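Local coordinates for light Chain (Clostridium botulinum, PDB 6BVD), which acts as a zinc-dependent metalloendopeptidase, the protease domain of a mosaic botulinum neurotoxin, and probably cleaves a neuronal SNARE protein, at residues F97-S102 and I219-L224; S385-T388 and G392-I395. All blocks are in the same frame, centred on the assembly; numbering follows the deposited sequence.

Contact 1. Residues F97-S102 and I219-L224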
ATOM      1  N   PHE A  97       1.387   6.135   8.193  1.00 16.09           N
ATOM      2  CA  PHE A  97       0.370   7.080   7.784  1.00 13.53           C
ATOM      3  C   PHE A  97      -0.493   6.489   6.649  1.00 17.25           C
ATOM      4  O   PHE A  97      -1.708   6.697   6.657  1.00 19.15           O
ATOM      5  CB  PHE A  97       0.987   8.427   7.364  1.00 18.49           C
ATOM      6  CG  PHE A  97       1.163   9.393   8.523  1.00 23.32           C
ATOM      7  CD1 PHE A  97       0.201  10.343   8.801  1.00 18.89           C
ATOM      8  CD2 PHE A  97       2.276   9.314   9.346  1.00 21.19           C
ATOM      9  CE1 PHE A  97       0.355  11.232   9.881  1.00 20.69           C
ATOM     10  CE2 PHE A  97       2.472  10.197  10.417  1.00 16.69           C
ATOM     11  CZ  PHE A  97       1.502  11.160  10.704  1.00 21.26           C
ATOM     12  N   LYS A  98       0.118   5.760   5.710  1.00 19.16           N
ATOM     13  CA  LYS A  98      -0.663   5.088   4.662  1.00 22.65           C
ATOM     14  C   LYS A  98      -1.582   4.015   5.259  1.00 23.09           C
ATOM     15  O   LYS A  98      -2.659   3.772   4.725  1.00 24.27           O
ATOM     16  CB  LYS A  98       0.234   4.467   3.578  1.00 26.55           C
ATOM     17  CG  LYS A  98       0.829   5.524   2.621  1.00 26.46           C
ATOM     18  CD  LYS A  98       1.423   4.971   1.327  1.00 38.06           C
ATOM     19  CE  LYS A  98       2.883   4.536   1.476  1.00 44.75           C
ATOM     20  NZ  LYS A  98       3.592   4.180   0.208  1.00 27.05           N
ATOM     21  N   ARG A  99      -1.132   3.349   6.318  1.00 24.24           N
ATOM     22  CA  ARG A  99      -1.995   2.342   6.977  1.00 26.42           C
ATOM     23  C   ARG A  99      -3.212   3.060   7.597  1.00 21.58           C
ATOM     24  O   ARG A  99      -4.358   2.686   7.374  1.00 18.49           O
ATOM     25  CB  ARG A  99      -1.174   1.563   8.022  1.00 22.61           C
ATOM     26  CG  ARG A  99      -2.007   0.622   8.968  1.00 23.26           C
ATOM     27  CD  ARG A  99      -1.256  -0.667   9.209  1.00 13.46           C
ATOM     28  NE  ARG A  99      -1.953  -1.569  10.141  1.00 16.81           N
ATOM     29  CZ  ARG A  99      -3.082  -2.223   9.874  1.00 21.72           C
ATOM     30  NH1 ARG A  99      -3.707  -2.084   8.702  1.00 14.49           N
ATOM     31  NH2 ARG A  99      -3.611  -3.020  10.806  1.00 20.55           N
ATOM     32  N   ILE A 100      -2.955   4.145   8.331  1.00 17.44           N
ATOM     33  CA  ILE A 100      -4.025   4.904   8.948  1.00 18.70           C
ATOM     34  C   ILE A 100      -5.007   5.414   7.891  1.00 23.08           C
ATOM     35  O   ILE A 100      -6.241   5.388   8.074  1.00 24.10           O
ATOM     36  CB  ILE A 100      -3.467   6.093   9.772  1.00 14.94           C
ATOM     37  CG1 ILE A 100      -2.622   5.585  10.958  1.00 16.25           C
ATOM     38  CG2 ILE A 100      -4.610   6.907  10.259  1.00 16.50           C
ATOM     39  CD1 ILE A 100      -1.794   6.676  11.689  1.00 12.52           C
ATOM     40  N   ASN A 101      -4.467   5.832   6.751  1.00 24.36           N
ATOM     41  CA  ASN A 101      -5.308   6.373   5.691  1.00 28.24           C
ATOM     42  C   ASN A 101      -5.978   5.269   4.859  1.00 23.55           C
ATOM     43  O   ASN A 101      -6.621   5.580   3.876  1.00 22.79           O
ATOM     44  CB  ASN A 101      -4.475   7.305   4.759  1.00 22.91           C
ATOM     45  CG  ASN A 101      -5.267   8.509   4.265  1.00 21.86           C
ATOM     46  OD1 ASN A 101      -6.177   8.993   4.938  1.00 20.18           O
ATOM     47  ND2 ASN A 101      -4.908   9.018   3.068  1.00 21.53           N
ATOM     48  N   SER A 102      -5.831   3.991   5.237  1.00 21.83           N
ATOM     49  CA  SER A 102      -6.387   2.903   4.389  1.00 28.58           C
ATOM     50  C   SER A 102      -7.814   2.530   4.758  1.00 32.07           C
ATOM     51  O   SER A 102      -8.474   1.772   4.028  1.00 30.36           O
ATOM     52  CB  SER A 102      -5.513   1.624   4.422  1.00 16.91           C
ATOM     53  OG  SER A 102      -5.632   0.955   5.688  1.00 22.01           O
ATOM     54  N   ILE A 219       1.801  -8.627  20.233  1.00 26.09           N
ATOM     55  CA  ILE A 219       2.551  -7.400  20.002  1.00 25.10           C
ATOM     56  C   ILE A 219       1.576  -6.318  19.477  1.00 26.17           C
ATOM     57  O   ILE A 219       0.590  -6.606  18.782  1.00 23.48           O
ATOM     58  CB  ILE A 219       3.743  -7.628  19.022  1.00 23.52           C
ATOM     59  CG1 ILE A 219       4.732  -6.443  19.049  1.00 29.15           C
ATOM     60  CG2 ILE A 219       3.259  -7.923  17.616  1.00 19.67           C
ATOM     61  CD1 ILE A 219       5.537  -6.349  20.342  1.00 27.38           C
ATOM     62  N   LYS A 220       1.841  -5.074  19.841  1.00 23.92           N
ATOM     63  CA  LYS A 220       0.986  -3.970  19.464  1.00 20.44           C
ATOM     64  C   LYS A 220       1.323  -3.522  18.039  1.00 23.17           C
ATOM     65  O   LYS A 220       2.488  -3.534  17.652  1.00 21.28           O
ATOM     66  CB  LYS A 220       1.146  -2.806  20.475  1.00 21.16           C
ATOM     67  CG  LYS A 220       0.609  -3.196  21.883  1.00 15.74           C
ATOM     68  CD  LYS A 220       1.121  -2.254  22.966  1.00 18.25           C
ATOM     69  CE  LYS A 220       0.606  -2.786  24.311  1.00 23.21           C
ATOM     70  NZ  LYS A 220       1.269  -2.143  25.462  1.00 30.50           N
ATOM     71  N   ASP A 221       0.294  -3.159  17.275  1.00 19.92           N
ATOM     72  CA  ASP A 221       0.447  -2.636  15.903  1.00 17.56           C
ATOM     73  C   ASP A 221       0.901  -1.163  15.993  1.00 18.41           C
ATOM     74  O   ASP A 221       0.190  -0.360  16.536  1.00 23.27           O
ATOM     75  CB  ASP A 221      -0.871  -2.762  15.147  1.00 19.07           C
ATOM     76  CG  ASP A 221      -0.761  -2.365  13.666  1.00 29.06           C
ATOM     77  OD1 ASP A 221      -0.093  -1.342  13.383  1.00 23.69           O
ATOM     78  OD2 ASP A 221      -1.337  -3.070  12.806  1.00 21.86           O
ATOM     79  N   PRO A 222       2.094  -0.829  15.468  1.00 25.10           N
ATOM     80  CA  PRO A 222       2.564   0.574  15.538  1.00 22.53           C
ATOM     81  C   PRO A 222       1.597   1.594  14.954  1.00 20.81           C
ATOM     82  O   PRO A 222       1.625   2.726  15.425  1.00 20.16           O
ATOM     83  CB  PRO A 222       3.872   0.547  14.723  1.00 22.10           C
ATOM     84  CG  PRO A 222       4.392  -0.825  14.906  1.00 25.84           C
ATOM     85  CD  PRO A 222       3.121  -1.719  14.896  1.00 22.18           C
ATOM     86  N   ALA A 223       0.738   1.222  13.995  1.00 17.97           N
ATOM     87  CA  ALA A 223      -0.210   2.195  13.451  1.00 17.88           C
ATOM     88  C   ALA A 223      -1.263   2.610  14.507  1.00 19.30           C
ATOM     89  O   ALA A 223      -1.703   3.771  14.562  1.00 17.39           O
ATOM     90  CB  ALA A 223      -0.894   1.647  12.185  1.00 19.89           C
ATOM     91  N   LEU A 224      -1.645   1.668  15.364  1.00 17.58           N
ATOM     92  CA  LEU A 224      -2.598   1.949  16.420  1.00 25.76           C
ATOM     93  C   LEU A 224      -1.902   2.779  17.507  1.00 20.83           C
ATOM     94  O   LEU A 224      -2.516   3.707  18.057  1.00 19.77           O
ATOM     95  CB  LEU A 224      -3.196   0.632  17.015  1.00 17.81           C
ATOM     96  CG  LEU A 224      -4.298   0.898  18.039  1.00 17.96           C
ATOM     97  CD1 LEU A 224      -5.457   1.676  17.361  1.00 27.11           C
ATOM     98  CD2 LEU A 224      -4.832  -0.408  18.697  1.00 27.44           C
TER

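Contact 2. Residues S385-T388 and G392-I395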
ATOM      1  N   SER A 385       5.822  -8.854   3.474  1.00 25.97           N
ATOM      2  CA  SER A 385       5.476 -10.224   3.908  1.00 33.99           C
ATOM      3  C   SER A 385       5.329 -10.355   5.439  1.00 31.46           C
ATOM      4  O   SER A 385       4.885 -11.413   5.934  1.00 30.48           O
ATOM      5  CB  SER A 385       6.522 -11.240   3.422  1.00 28.81           C
ATOM      6  OG  SER A 385       7.775 -11.056   4.040  1.00 27.98           O
ATOM      7  N   ILE A 386       5.690  -9.300   6.184  1.00 21.75           N
ATOM      8  CA  ILE A 386       5.612  -9.286   7.664  1.00 21.09           C
ATOM      9  C   ILE A 386       4.525  -8.328   8.152  1.00 29.79           C
ATOM     10  O   ILE A 386       3.729  -8.634   9.034  1.00 21.44           O
ATOM     11  CB  ILE A 386       6.981  -8.851   8.294  1.00 30.82           C
ATOM     12  CG1 ILE A 386       8.100  -9.806   7.873  1.00 24.20           C
ATOM     13  CG2 ILE A 386       6.875  -8.659   9.819  1.00 26.34           C
ATOM     14  CD1 ILE A 386       7.894 -11.211   8.340  1.00 32.95           C
ATOM     15  N   TYR A 387       4.514  -7.136   7.561  1.00 20.53           N
ATOM     16  CA  TYR A 387       3.630  -6.087   7.974  1.00 24.34           C
ATOM     17  C   TYR A 387       3.170  -5.310   6.739  1.00 20.92           C
ATOM     18  O   TYR A 387       4.009  -4.868   5.966  1.00 21.46           O
ATOM     19  CB  TYR A 387       4.371  -5.164   8.955  1.00 24.14           C
ATOM     20  CG  TYR A 387       3.548  -4.063   9.535  1.00 25.79           C
ATOM     21  CD1 TYR A 387       2.800  -4.274  10.678  1.00 26.47           C
ATOM     22  CD2 TYR A 387       3.568  -2.769   8.990  1.00 25.81           C
ATOM     23  CE1 TYR A 387       2.049  -3.273  11.238  1.00 17.15           C
ATOM     24  CE2 TYR A 387       2.815  -1.745   9.564  1.00 18.54           C
ATOM     25  CZ  TYR A 387       2.072  -1.996  10.699  1.00 18.57           C
ATOM     26  OH  TYR A 387       1.331  -0.984  11.313  1.00 21.43           O
ATOM     27  N   THR A 388       1.870  -5.145   6.535  1.00 24.01           N
ATOM     28  CA  THR A 388       1.398  -4.384   5.359  1.00 20.08           C
ATOM     29  C   THR A 388       0.603  -3.144   5.702  1.00 20.16           C
ATOM     30  O   THR A 388      -0.003  -3.044   6.795  1.00 17.33           O
ATOM     31  CB  THR A 388       0.493  -5.227   4.436  1.00 25.17           C
ATOM     32  OG1 THR A 388      -0.711  -5.619   5.133  1.00 27.20           O
ATOM     33  CG2 THR A 388       1.253  -6.433   3.904  1.00 22.68           C
ATOM     34  N   GLY A 392      -1.613  -4.750   8.399  1.00 21.34           N
ATOM     35  CA  GLY A 392      -0.653  -4.832   9.476  1.00 15.25           C
ATOM     36  C   GLY A 392       0.013  -6.199   9.549  1.00 27.73           C
ATOM     37  O   GLY A 392       0.510  -6.730   8.548  1.00 21.36           O
ATOM     38  N   PHE A 393       0.069  -6.769  10.752  1.00 24.20           N
ATOM     39  CA  PHE A 393       0.692  -8.079  10.906  1.00 19.13           C
ATOM     40  C   PHE A 393      -0.235  -9.209  10.486  1.00 23.10           C
ATOM     41  O   PHE A 393       0.228 -10.338  10.252  1.00 23.35           O
ATOM     42  CB  PHE A 393       1.087  -8.344  12.371  1.00 18.78           C
ATOM     43  CG  PHE A 393       2.149  -7.417  12.910  1.00 19.77           C
ATOM     44  CD1 PHE A 393       3.461  -7.516  12.473  1.00 19.15           C
ATOM     45  CD2 PHE A 393       1.837  -6.513  13.911  1.00 24.45           C
ATOM     46  CE1 PHE A 393       4.448  -6.670  13.023  1.00 18.81           C
ATOM     47  CE2 PHE A 393       2.813  -5.681  14.466  1.00 25.21           C
ATOM     48  CZ  PHE A 393       4.116  -5.762  14.005  1.00 22.30           C
ATOM     49  N   ASN A 394      -1.528  -8.907  10.477  1.00 18.54           N
ATOM     50  CA  ASN A 394      -2.563  -9.918  10.335  1.00 20.51           C
ATOM     51  C   ASN A 394      -2.907 -10.205   8.844  1.00 25.60           C
ATOM     52  O   ASN A 394      -4.032 -10.018   8.402  1.00 23.52           O
ATOM     53  CB  ASN A 394      -3.812  -9.490  11.140  1.00 18.91           C
ATOM     54  CG  ASN A 394      -3.568  -9.451  12.667  1.00 25.80           C
ATOM     55  OD1 ASN A 394      -2.895 -10.324  13.229  1.00 26.54           O
ATOM     56  ND2 ASN A 394      -4.090  -8.404  13.328  1.00 25.46           N
ATOM     57  N   ILE A 395      -1.911 -10.693   8.116  1.00 19.37           N
ATOM     58  CA  ILE A 395      -1.988 -10.989   6.690  1.00 22.91           C
ATOM     59  C   ILE A 395      -2.665 -12.351   6.456  1.00 26.29           C
ATOM     60  O   ILE A 395      -2.302 -13.337   7.096  1.00 23.44           O
ATOM     61  CB  ILE A 395      -0.577 -11.015   6.072  1.00 24.19           C
ATOM     62  CG1 ILE A 395       0.148  -9.685   6.312  1.00 29.53           C
ATOM     63  CG2 ILE A 395      -0.639 -11.320   4.602  1.00 30.86           C
ATOM     64  CD1 ILE A 395       1.698  -9.756   6.098  1.00 28.92           C
TER
HETATM   65  O   HOH W   1       2.585 -10.934   9.955  1.00 26.82           O

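Contact 1. Residues F97-S102 and I219-L224
The guanidinium of R99 turns its edge to D221, the two planes 26° apart. D221 OD2 lies close to the guanidinium plane, on the NE and NH2 side, while A223 CB stands oblique to the group. The grip is side-on, and both nitrogens spend their bonds on the same oxygen: R99 NE is 3.1 Å and R99 NH2 3.0 Å from D221 OD2. Both bonds are bent. They reach OD2 on its syn side and from one face of the carboxylate, with NH2 standing 35° out of that plane. R99 gets there by setting CG opposite its own backbone N (chi1 170°) and bending at chi2, which carries the aliphatic part over A223: R99 CG is 3.6 Å and R99 CD 3.8 Å from A223 CB. I100 adds a looser apolar touch, its CG1 4.5 Å from A223 CB.

D221 is the N-cap of helix 222-237. Its OD1 accepts from A223 N at 2.8 Å, nearly along the C-O axis, and probably also hydrogen-bonds Y387 OH. The R99 group has a second partner, since NH1 donates to the carbonyl of E389, a residue of the calcium site.

Chemically, a buried charge pair joins the last turn of helix 83-100 to the start of the helix that carries the zinc ligands H228 and H232. With an arginine on one oxygen and a helix N-terminus on the other, D221 is probably stabilised as a carboxylate.

Contact 2. Residues S385-T388 and G392-I395
A tight hairpin-like turn, closed by a single antiparallel bridge between T388 and G392, forms this contact in the loop between strands 373-377 and 406-408. The calcium ligand E389 lies inside the turn. T388 and G392 are a hydrogen-bonded pair: T388 N donates to G392 O at 2.9 Å, and G392 N returns a bond to T388 O at 2.8 Å. Beside it, Y387 CA makes a CA-H...O contact with G392 O at 3.2 Å. G392 has positive phi (66°), a conformation that comes easily to a residue without a side chain, and its CA lies over a face of the Y387 ring, 4.0 Å from the centroid, as a CH-pi contact.

The same tyrosine makes a T-shaped pair with F393. With CG opposite the backbone N (chi1 -177°), the Y387 ring turns its edge to the F393 face, the planes 67° apart and Y387 CD1 over the centre of the F393 ring. P222 of the helix 222-237 also touches both rings, and the tyrosine hydroxyl is held by D221.

At the other end of the contact I395 points its first side-chain bond toward 385-388. Its CD1 lies against the T388 methyl and the S385 and I386 carbonyls, with I395 CD1 4.0 Å from T388 CG2 and 3.6 Å from S385 O.

In the fold
Both contacts are buried, but contact 1 lies deeper, its centre about 13 Å from the centre of the chain, against about 23 Å for the centre of contact 2. Both come near the second subunit, contact 1 through K98 alone, contact 2 through more residues, including a bond from N11 of that subunit to I395 O. Contact 1 joins two helix ends far apart in sequence through a charged pair; contact 2 folds a loop back on itself with backbone bonds and ring packing. They touch directly: Y387 OH lies 2.5 Å from D221 OD1, a probable hydrogen bond, while R99 CZ packs 3.3 Å from G392 N. The loop holding calcium ligand E389 thus meets the zinc-binding helix.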